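UDP-N-acetylmuramate-alanine ligase MurC (Thermotoga maritima, PDB 1J6U) catalyses the ATP-dependent joining of L-alanine to UDP-N-acetylmuramate, a cytoplasmic step of peptidoglycan biosynthesis in cell wall formation. Local coordinates at residues 103-106 against 107-111. Residues are numbered along the deposited sequence; the frame is centred on the assembly and turned at random.
Sequences HYFR and DTLKR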
loop_
_atom_site.group_PDB
_atom_site.type_symbol
_atom_site.label_atom_id
_atom_site.label_comp_id
_atom_site.label_asym_id
_atom_site.label_seq_id
_atom_site.Cartn_x
_atom_site.Cartn_y
_atom_site.Cartn_z
ATOM N N HIS A 103 -9.867 13.135 9.565
ATOM C CA HIS A 103 -10.045 14.446 10.151
ATOM C C HIS A 103 -9.045 14.677 11.286
ATOM O O HIS A 103 -8.469 15.747 11.397
ATOM C CB HIS A 103 -11.469 14.583 10.686
ATOM C CG HIS A 103 -11.750 15.928 11.255
ATOM N ND1 HIS A 103 -12.210 16.975 10.486
ATOM C CD2 HIS A 103 -11.530 16.434 12.492
ATOM C CE1 HIS A 103 -12.257 18.070 11.223
ATOM N NE2 HIS A 103 -11.849 17.769 12.443
ATOM N N TYR A 104 -8.843 13.673 12.134
ATOM C CA TYR A 104 -7.912 13.804 13.250
ATOM C C TYR A 104 -6.477 13.915 12.719
ATOM O O TYR A 104 -5.636 14.654 13.246
ATOM C CB TYR A 104 -8.013 12.593 14.155
ATOM C CG TYR A 104 -7.102 12.674 15.346
ATOM C CD1 TYR A 104 -7.370 13.560 16.398
ATOM C CD2 TYR A 104 -5.979 11.844 15.445
ATOM C CE1 TYR A 104 -6.546 13.607 17.530
ATOM C CE2 TYR A 104 -5.150 11.891 16.561
ATOM C CZ TYR A 104 -5.443 12.768 17.598
ATOM O OH TYR A 104 -4.639 12.778 18.701
ATOM N N PHE A 105 -6.209 13.141 11.677
ATOM C CA PHE A 105 -4.916 13.163 11.043
ATOM C C PHE A 105 -4.651 14.591 10.520
ATOM O O PHE A 105 -3.574 15.169 10.743
ATOM C CB PHE A 105 -4.900 12.167 9.887
ATOM C CG PHE A 105 -3.589 12.087 9.213
ATOM C CD1 PHE A 105 -2.445 11.783 9.947
ATOM C CD2 PHE A 105 -3.479 12.350 7.855
ATOM C CE1 PHE A 105 -1.194 11.737 9.338
ATOM C CE2 PHE A 105 -2.236 12.310 7.233
ATOM C CZ PHE A 105 -1.092 12.000 7.982
ATOM N N ARG A 106 -5.630 15.171 9.830
ATOM C CA ARG A 106 -5.417 16.515 9.351
ATOM C C ARG A 106 -5.114 17.443 10.497
ATOM O O ARG A 106 -4.227 18.293 10.410
ATOM C CB ARG A 106 -6.614 17.058 8.629
ATOM C CG ARG A 106 -6.191 18.188 7.741
ATOM C CD ARG A 106 -7.343 18.905 7.138
ATOM N NE ARG A 106 -7.960 19.763 8.128
ATOM C CZ ARG A 106 -9.007 20.518 7.868
ATOM N NH1 ARG A 106 -9.529 20.500 6.654
ATOM N NH2 ARG A 106 -9.525 21.280 8.816
ATOM N N ASP A 107 -5.851 17.295 11.580
ATOM C CA ASP A 107 -5.592 18.151 12.711
ATOM C C ASP A 107 -4.201 17.845 13.208
ATOM O O ASP A 107 -3.474 18.743 13.633
ATOM C CB ASP A 107 -6.603 17.914 13.829
ATOM C CG ASP A 107 -7.960 18.473 13.499
ATOM O OD1 ASP A 107 -8.062 19.174 12.456
ATOM O OD2 ASP A 107 -8.913 18.219 14.279
ATOM N N THR A 108 -3.819 16.573 13.142
ATOM C CA THR A 108 -2.503 16.199 13.637
ATOM C C THR A 108 -1.415 16.874 12.818
ATOM O O THR A 108 -0.399 17.305 13.358
ATOM C CB THR A 108 -2.327 14.666 13.670
ATOM O OG1 THR A 108 -2.608 14.188 15.002
ATOM C CG2 THR A 108 -0.897 14.280 13.265
ATOM N N LEU A 109 -1.631 16.992 11.518
ATOM C CA LEU A 109 -0.649 17.659 10.702
ATOM C C LEU A 109 -0.676 19.135 11.052
ATOM O O LEU A 109 0.380 19.741 11.184
ATOM C CB LEU A 109 -0.942 17.449 9.218
ATOM C CG LEU A 109 -0.771 16.001 8.765
ATOM C CD1 LEU A 109 -1.086 15.858 7.300
ATOM C CD2 LEU A 109 0.638 15.588 9.069
ATOM N N LYS A 110 -1.863 19.724 11.216
ATOM C CA LYS A 110 -1.911 21.138 11.574
ATOM C C LYS A 110 -1.037 21.370 12.791
ATOM O O LYS A 110 -0.320 22.358 12.859
ATOM C CB LYS A 110 -3.333 21.622 11.870
ATOM C CG LYS A 110 -4.142 21.910 10.612
ATOM C CD LYS A 110 -5.551 22.431 10.881
ATOM C CE LYS A 110 -6.330 22.626 9.569
ATOM N NZ LYS A 110 -7.587 23.416 9.731
ATOM N N ARG A 111 -1.078 20.470 13.760
ATOM C CA ARG A 111 -0.230 20.655 14.919
ATOM C C ARG A 111 1.250 20.506 14.519
ATOM O O ARG A 111 2.098 21.263 14.985
ATOM C CB ARG A 111 -0.588 19.652 16.018
ATOM C CG ARG A 111 -1.729 20.086 16.922
ATOM C CD ARG A 111 -2.168 18.969 17.875
ATOM N NE ARG A 111 -3.419 18.355 17.427
ATOM C CZ ARG A 111 -3.620 17.043 17.303
ATOM N NH1 ARG A 111 -2.655 16.165 17.594
ATOM N NH2 ARG A 111 -4.792 16.604 16.870
HETATM O O HOH W 1 -9.070 18.545 10.259
#
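H103 and D107 meet across one turn of the α-helix 101-112, which follows the edge strand 98-100 of the five-stranded parallel sheet in the N-terminal domain of this Mur ligase. Backbone i to i+4 bonds satisfy four successive carbonyls: H103 O takes D107 N, Y104 O takes T108 N, F105 O takes L109 N and R106 O takes K110 N, the last nearly straight at 166°. H103 O has a second donor, a water 3.1 Å from it. The same water donates to D107 OD1 over 2.5 Å and so bridges backbone and carboxylate. The other carboxylate oxygen, D107 OD2, lies 3.5 Å from H103 NE2, with the imidazole and carboxylate planes 76° apart. R106 and K110 run side by side in the same direction; R106 NH1 is hydrogen-bonded outside the two segments, and its ion pair with E179 OE2 is long and weak. On the face toward strand 74-77 and helix 23-34, Y104 carries T108 OG1 over its ring and sends its hydroxyl into a weak hydrogen bond with E32. R111, bent at chi3 (-104°), brings its guanidinium back toward that ring, R111 NH2 standing 3.5 Å from Y104 CE1. The apolar face packs on the middle domain, where F105 meets F146 and Y168 edge-to-face; within the helix, L109 CG makes a CH-pi contact over the F105 ring, 4.3 Å from its centroid.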